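Local coordinates for recombination protein uvsY (Enterobacteria phage T4, PDB 4ZWS), which promotes assembly of UvsX recombinase filaments on single-stranded DNA and helps UvsX displace bound gp32, thereby supporting recombination and viral DNA synthesis, at residues A[9-13]-A[34-38]; A[49-53]-A[96-100]. All coordinates share one frame; numbering follows the deposited sequence.

Contact 1: residues A[9-13]-A[34-38]; sequences ELKKD and KWLNK
The indole of Trp-35 has Leu-10 CD1 3.7 Å above one face and, 3.4 Å from the opposite face, the CD methylene of Lys-38 from its own helix, both displaced toward the rim of the ring. At its edge, near the ring plane, come the backbone N of Leu-10 and the carboxylate of Asp-13. Ala-113 of helix 91-135 touches both Leu-10 and Trp-35. In this all-helical fold, helix 3-14 packs antiparallel on helix 21-64, the axes of segments 9-13 and 34-38 lying 166° apart in direction and 13.1 Å at closest approach, and side chains span the gap. The carboxylate of Asp-13 stands almost perpendicular to the indole, at 86°. Beyond the ring, the charged groups join in a salt-bridge network. The extended chain of Glu-9 presents OE1 to two ammonium groups, Lys-34 NZ at 2.7 Å and Lys-38 NZ at 3.0 Å, which approach from the same face of the carboxylate. Lys-34 bends at chi2 and chi3, which lets its NZ join Glu-9 to Asp-13. Asp-13 OD2 takes two donors, Lys-34 NZ on its syn side and, on its anti lone pair, the indole NE1 of Trp-35 at 3.0 Å.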
ATOM      1  N   GLU A   9      11.400  30.177  -0.558  1.00 54.62           N
ATOM      2  CA  GLU A   9      12.638  29.774   0.091  1.00 54.22           C
ATOM      3  C   GLU A   9      13.242  28.508  -0.527  1.00 63.77           C
ATOM      4  O   GLU A   9      14.452  28.453  -0.771  1.00 53.98           O
ATOM      5  CB  GLU A   9      12.421  29.565   1.580  1.00 53.25           C
ATOM      6  CG  GLU A   9      13.709  29.297   2.320  1.00 53.37           C
ATOM      7  CD  GLU A   9      13.528  29.208   3.821  1.00 66.22           C
ATOM      8  OE1 GLU A   9      14.531  28.944   4.518  1.00 67.59           O
ATOM      9  OE2 GLU A   9      12.391  29.404   4.307  1.00 64.43           O
ATOM     10  N   LEU A  10      12.415  27.485  -0.754  1.00 52.05           N
ATOM     11  CA  LEU A  10      12.901  26.254  -1.365  1.00 51.58           C
ATOM     12  C   LEU A  10      13.428  26.488  -2.775  1.00 57.76           C
ATOM     13  O   LEU A  10      14.470  25.936  -3.159  1.00 57.93           O
ATOM     14  CB  LEU A  10      11.803  25.196  -1.424  1.00 53.38           C
ATOM     15  CG  LEU A  10      12.257  23.837  -1.973  1.00 50.19           C
ATOM     16  CD1 LEU A  10      13.297  23.203  -1.070  1.00 49.72           C
ATOM     17  CD2 LEU A  10      11.096  22.902  -2.200  1.00 49.50           C
ATOM     18  N   LYS A  11      12.718  27.324  -3.530  1.00 55.22           N
ATOM     19  CA  LYS A  11      13.092  27.613  -4.912  1.00 56.17           C
ATOM     20  C   LYS A  11      14.489  28.192  -4.971  1.00 61.35           C
ATOM     21  O   LYS A  11      15.292  27.826  -5.820  1.00 64.24           O
ATOM     22  CB  LYS A  11      12.105  28.592  -5.546  1.00 57.66           C
ATOM     23  CG  LYS A  11      12.380  28.896  -7.000  1.00 60.07           C
ATOM     24  CD  LYS A  11      11.634  30.138  -7.429  1.00 62.07           C
ATOM     25  CE  LYS A  11      11.356  30.143  -8.906  1.00 64.45           C
ATOM     26  NZ  LYS A  11      10.663  31.395  -9.318  1.00 76.22           N
ATOM     27  N   LYS A  12      14.777  29.081  -4.031  1.00 63.12           N
ATOM     28  CA  LYS A  12      16.092  29.672  -3.926  1.00 59.20           C
ATOM     29  C   LYS A  12      17.109  28.606  -3.506  1.00 58.73           C
ATOM     30  O   LYS A  12      18.199  28.539  -4.067  1.00 62.92           O
ATOM     31  CB  LYS A  12      16.030  30.861  -2.956  1.00 60.60           C
ATOM     32  CG  LYS A  12      17.337  31.541  -2.628  1.00 62.63           C
ATOM     33  CD  LYS A  12      17.112  32.668  -1.624  1.00 77.99           C
ATOM     34  CE  LYS A  12      16.353  32.211  -0.353  1.00 93.77           C
ATOM     35  NZ  LYS A  12      17.007  31.144   0.477  1.00 91.84           N
ATOM     36  N   ASP A  13      16.728  27.746  -2.561  1.00 59.05           N
ATOM     37  CA  ASP A  13      17.636  26.752  -1.974  1.00 58.03           C
ATOM     38  C   ASP A  13      18.132  25.670  -2.934  1.00 58.54           C
ATOM     39  O   ASP A  13      19.284  25.244  -2.850  1.00 63.35           O
ATOM     40  CB  ASP A  13      16.952  26.049  -0.800  1.00 57.74           C
ATOM     41  CG  ASP A  13      16.965  26.866   0.478  1.00 67.70           C
ATOM     42  OD1 ASP A  13      17.688  27.886   0.547  1.00 70.72           O
ATOM     43  OD2 ASP A  13      16.205  26.499   1.404  1.00 63.35           O
ATOM     44  N   LYS A  34      18.164  22.164   7.776  1.00 55.26           N
ATOM     45  CA  LYS A  34      17.344  23.366   7.928  1.00 52.48           C
ATOM     46  C   LYS A  34      15.860  23.040   7.785  1.00 51.05           C
ATOM     47  O   LYS A  34      15.039  23.454   8.600  1.00 51.94           O
ATOM     48  CB  LYS A  34      17.704  24.421   6.889  1.00 52.65           C
ATOM     49  CG  LYS A  34      17.175  25.804   7.235  1.00 53.26           C
ATOM     50  CD  LYS A  34      16.460  26.441   6.070  1.00 52.64           C
ATOM     51  CE  LYS A  34      17.355  26.735   4.911  1.00 57.24           C
ATOM     52  NZ  LYS A  34      16.536  27.223   3.777  1.00 57.71           N
ATOM     53  N   TRP A  35      15.525  22.306   6.729  1.00 50.02           N
ATOM     54  CA  TRP A  35      14.136  21.957   6.450  1.00 51.32           C
ATOM     55  C   TRP A  35      13.636  20.874   7.399  1.00 51.73           C
ATOM     56  O   TRP A  35      12.450  20.805   7.695  1.00 49.23           O
ATOM     57  CB  TRP A  35      13.965  21.529   4.992  1.00 48.19           C
ATOM     58  CG  TRP A  35      13.980  22.699   4.050  1.00 50.78           C
ATOM     59  CD1 TRP A  35      15.056  23.206   3.393  1.00 49.25           C
ATOM     60  CD2 TRP A  35      12.858  23.503   3.662  1.00 48.01           C
ATOM     61  NE1 TRP A  35      14.680  24.275   2.621  1.00 49.56           N
ATOM     62  CE2 TRP A  35      13.334  24.477   2.768  1.00 51.57           C
ATOM     63  CE3 TRP A  35      11.501  23.491   3.983  1.00 49.28           C
ATOM     64  CZ2 TRP A  35      12.500  25.432   2.194  1.00 49.11           C
ATOM     65  CZ3 TRP A  35      10.672  24.443   3.408  1.00 47.83           C
ATOM     66  CH2 TRP A  35      11.177  25.398   2.525  1.00 50.11           C
ATOM     67  N   LEU A  36      14.542  20.048   7.902  1.00 53.49           N
ATOM     68  CA  LEU A  36      14.155  19.080   8.908  1.00 50.00           C
ATOM     69  C   LEU A  36      13.668  19.813  10.148  1.00 52.00           C
ATOM     70  O   LEU A  36      12.666  19.417  10.746  1.00 55.11           O
ATOM     71  CB  LEU A  36      15.323  18.155   9.231  1.00 51.39           C
ATOM     72  CG  LEU A  36      15.010  16.937  10.090  1.00 56.80           C
ATOM     73  CD1 LEU A  36      13.852  16.140   9.514  1.00 52.56           C
ATOM     74  CD2 LEU A  36      16.247  16.078  10.147  1.00 53.86           C
ATOM     75  N   ASN A  37      14.328  20.918  10.484  1.00 51.36           N
ATOM     76  CA  ASN A  37      13.912  21.770  11.604  1.00 54.89           C
ATOM     77  C   ASN A  37      12.587  22.483  11.395  1.00 51.15           C
ATOM     78  O   ASN A  37      11.795  22.577  12.327  1.00 54.73           O
ATOM     79  CB  ASN A  37      14.997  22.785  11.923  1.00 59.42           C
ATOM     80  CG  ASN A  37      16.193  22.136  12.543  1.00 64.66           C
ATOM     81  OD1 ASN A  37      16.095  21.005  13.021  1.00 63.14           O
ATOM     82  ND2 ASN A  37      17.342  22.810  12.498  1.00 73.84           N
ATOM     83  N   LYS A  38      12.354  22.997  10.191  1.00 50.06           N
ATOM     84  CA  LYS A  38      11.065  23.600   9.878  1.00 49.16           C
ATOM     85  C   LYS A  38       9.970  22.582  10.169  1.00 48.24           C
ATOM     86  O   LYS A  38       9.039  22.861  10.916  1.00 48.33           O
ATOM     87  CB  LYS A  38      10.996  24.043   8.418  1.00 48.39           C
ATOM     88  CG  LYS A  38      11.742  25.313   8.107  1.00 49.47           C
ATOM     89  CD  LYS A  38      11.694  25.609   6.617  1.00 50.16           C
ATOM     90  CE  LYS A  38      12.006  27.066   6.305  1.00 56.69           C
ATOM     91  NZ  LYS A  38      13.326  27.517   6.825  1.00 61.19           N
TER

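Contact 2: residues A[49-53]-A[96-100]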
ATOM      1  N   ILE A  49      -1.948  23.793  18.245  1.00 51.62           N
ATOM      2  CA  ILE A  49      -3.203  24.219  17.631  1.00 50.47           C
ATOM      3  C   ILE A  49      -4.344  23.238  17.936  1.00 60.29           C
ATOM      4  O   ILE A  49      -5.468  23.665  18.219  1.00 55.15           O
ATOM      5  CB  ILE A  49      -3.050  24.403  16.126  1.00 52.55           C
ATOM      6  CG1 ILE A  49      -2.101  25.567  15.835  1.00 49.53           C
ATOM      7  CG2 ILE A  49      -4.396  24.655  15.463  1.00 47.65           C
ATOM      8  CD1 ILE A  49      -1.853  25.739  14.344  1.00 54.09           C
ATOM      9  N   GLU A  50      -4.064  21.934  17.890  1.00 57.80           N
ATOM     10  CA  GLU A  50      -5.089  20.933  18.200  1.00 51.51           C
ATOM     11  C   GLU A  50      -5.614  21.111  19.609  1.00 48.60           C
ATOM     12  O   GLU A  50      -6.797  20.883  19.865  1.00 55.52           O
ATOM     13  CB  GLU A  50      -4.549  19.508  18.048  1.00 51.02           C
ATOM     14  CG  GLU A  50      -4.834  18.889  16.696  1.00 84.74           C
ATOM     15  CD  GLU A  50      -4.118  17.565  16.482  1.00101.99           C
ATOM     16  OE1 GLU A  50      -3.248  17.201  17.313  1.00112.53           O
ATOM     17  OE2 GLU A  50      -4.420  16.893  15.471  1.00 99.90           O
ATOM     18  N   ALA A  51      -4.750  21.564  20.510  1.00 54.86           N
ATOM     19  CA  ALA A  51      -5.165  21.836  21.877  1.00 50.04           C
ATOM     20  C   ALA A  51      -6.136  23.018  21.870  1.00 49.62           C
ATOM     21  O   ALA A  51      -7.150  23.006  22.578  1.00 47.93           O
ATOM     22  CB  ALA A  51      -3.969  22.119  22.758  1.00 52.45           C
ATOM     23  N   GLN A  52      -5.817  24.043  21.085  1.00 47.09           N
ATOM     24  CA  GLN A  52      -6.682  25.207  20.976  1.00 45.85           C
ATOM     25  C   GLN A  52      -8.029  24.830  20.390  1.00 46.80           C
ATOM     26  O   GLN A  52      -9.065  25.392  20.751  1.00 62.84           O
ATOM     27  CB  GLN A  52      -6.055  26.282  20.107  1.00 45.83           C
ATOM     28  CG  GLN A  52      -5.109  27.176  20.827  1.00 47.84           C
ATOM     29  CD  GLN A  52      -4.576  28.246  19.920  1.00 60.30           C
ATOM     30  OE1 GLN A  52      -5.215  28.593  18.924  1.00 52.03           O
ATOM     31  NE2 GLN A  52      -3.405  28.786  20.253  1.00 63.59           N
ATOM     32  N   LYS A  53      -7.996  23.891  19.460  1.00 44.81           N
ATOM     33  CA  LYS A  53      -9.205  23.395  18.833  1.00 42.86           C
ATOM     34  C   LYS A  53     -10.065  22.656  19.839  1.00 47.05           C
ATOM     35  O   LYS A  53     -11.289  22.748  19.781  1.00 48.30           O
ATOM     36  CB  LYS A  53      -8.881  22.474  17.661  1.00 43.41           C
ATOM     37  CG  LYS A  53     -10.095  22.057  16.903  1.00 45.99           C
ATOM     38  CD  LYS A  53      -9.735  21.178  15.745  1.00 44.46           C
ATOM     39  CE  LYS A  53     -10.963  20.639  15.047  1.00 44.92           C
ATOM     40  NZ  LYS A  53     -10.545  19.729  13.968  1.00 47.18           N
ATOM     41  N   VAL A  96     -10.006  27.925  13.906  1.00 51.87           N
ATOM     42  CA  VAL A  96      -8.975  27.102  14.516  1.00 48.28           C
ATOM     43  C   VAL A  96      -8.687  25.889  13.641  1.00 47.89           C
ATOM     44  O   VAL A  96      -7.539  25.476  13.509  1.00 51.34           O
ATOM     45  CB  VAL A  96      -9.370  26.633  15.925  1.00 48.28           C
ATOM     46  CG1 VAL A  96      -8.187  25.979  16.575  1.00 49.18           C
ATOM     47  CG2 VAL A  96      -9.777  27.811  16.756  1.00 78.64           C
ATOM     48  N   ASP A  97      -9.718  25.321  13.020  1.00 49.39           N
ATOM     49  CA  ASP A  97      -9.458  24.135  12.228  1.00 52.13           C
ATOM     50  C   ASP A  97      -8.913  24.462  10.868  1.00 52.56           C
ATOM     51  O   ASP A  97      -8.303  23.610  10.253  1.00 48.95           O
ATOM     52  CB  ASP A  97     -10.734  23.316  12.029  1.00 47.06           C
ATOM     53  CG  ASP A  97     -10.452  21.920  11.480  1.00 53.37           C
ATOM     54  OD1 ASP A  97      -9.674  21.162  12.105  1.00 65.30           O
ATOM     55  OD2 ASP A  97     -10.981  21.599  10.385  1.00 54.59           O
ATOM     56  N   THR A  98      -8.928  25.729  10.485  1.00 48.81           N
ATOM     57  CA  THR A  98      -8.363  26.059   9.196  1.00 53.17           C
ATOM     58  C   THR A  98      -6.869  26.210   9.395  1.00 50.55           C
ATOM     59  O   THR A  98      -6.075  25.639   8.651  1.00 52.09           O
ATOM     60  CB  THR A  98      -8.984  27.327   8.595  1.00 50.78           C
ATOM     61  OG1 THR A  98     -10.381  27.112   8.368  1.00 50.59           O
ATOM     62  CG2 THR A  98      -8.320  27.663   7.283  1.00 52.62           C
ATOM     63  N   SER A  99      -6.503  26.980  10.414  1.00 50.41           N
ATOM     64  CA  SER A  99      -5.111  27.134  10.806  1.00 55.93           C
ATOM     65  C   SER A  99      -4.473  25.756  10.905  1.00 56.03           C
ATOM     66  O   SER A  99      -3.433  25.522  10.285  1.00 52.81           O
ATOM     67  CB  SER A  99      -4.988  27.928  12.103  1.00 51.46           C
ATOM     68  OG  SER A  99      -5.723  27.282  13.105  1.00 78.69           O
ATOM     69  N   LEU A 100      -5.072  24.854  11.686  1.00 50.57           N
ATOM     70  CA  LEU A 100      -4.549  23.488  11.762  1.00 51.20           C
ATOM     71  C   LEU A 100      -4.292  22.805  10.419  1.00 59.27           C
ATOM     72  O   LEU A 100      -3.197  22.277  10.188  1.00 58.67           O
ATOM     73  CB  LEU A 100      -5.502  22.604  12.555  1.00 50.46           C
ATOM     74  CG  LEU A 100      -4.924  21.251  12.970  1.00 51.71           C
ATOM     75  CD1 LEU A 100      -3.708  21.330  13.867  1.00 53.17           C
ATOM     76  CD2 LEU A 100      -6.013  20.459  13.622  1.00 51.22           C
TER
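Lys-53 spans the contact with Val-96 and Asp-97, where two long helices, 21-64 and 91-135, pack antiparallel side by side with segment axes 9.3 Å apart. Its CB lies 3.7 Å from Val-96 CG1, the methyl that also rests on the Lys-53 backbone. With CG anti to the backbone N (chi1 -174°) and every later torsion near 180°, the chain runs straight across to the other helix. CD comes within 4.3 Å of Leu-100 CD2, while CE draws near the Asp-97 carboxylate. At the tip, NZ forms a salt bridge to Asp-97 OD1, meeting it from above the carboxylate plane, 59° out of it.

Beside this polar crossing, the side chains of Ile-49 and Leu-100 run alongside one another, pointing opposite ways. The CG2 branch of Ile-49 does the touching, 3.7 Å from Leu-100 CB, and the same methyl approaches Ser-99 OG. That hydroxyl bonds back to Val-96 O at 2.6 Å, so this carbonyl accepts both it and the helical N-H of Leu-100. The exposed Glu-50 lays its CG against Leu-100 CD2.

On helix 21-64, Met-46 before the segment packs on Leu-100 and Ala-56 after it on Val-96, extending the seam between the helices in both directions. Thr-98 packs against Leu-47 of a neighbouring subunit in the heptamer.

In the fold
Helix 21-64 serves both contacts, receiving the short helix 3-14 in contact 1 and the long helix 91-135 in contact 2. Their centres are 24 Å apart, on opposite sides of the chain's centre, and their nearest atoms remain about 12 Å from each other. Each has two buried touching residues, but contact 2 adds two exposed ones and contact 1 none. The wider helix spacing of contact 1 is bridged by a multi-partner ionic network beside an indole, whereas the closer helices of contact 2 meet through aliphatic branches and one cross-helix salt bridge, burying 394 Å² against 252 Å². Both also reach the same neighbouring subunit: Leu-10 of contact 1 packs on its Leu-36.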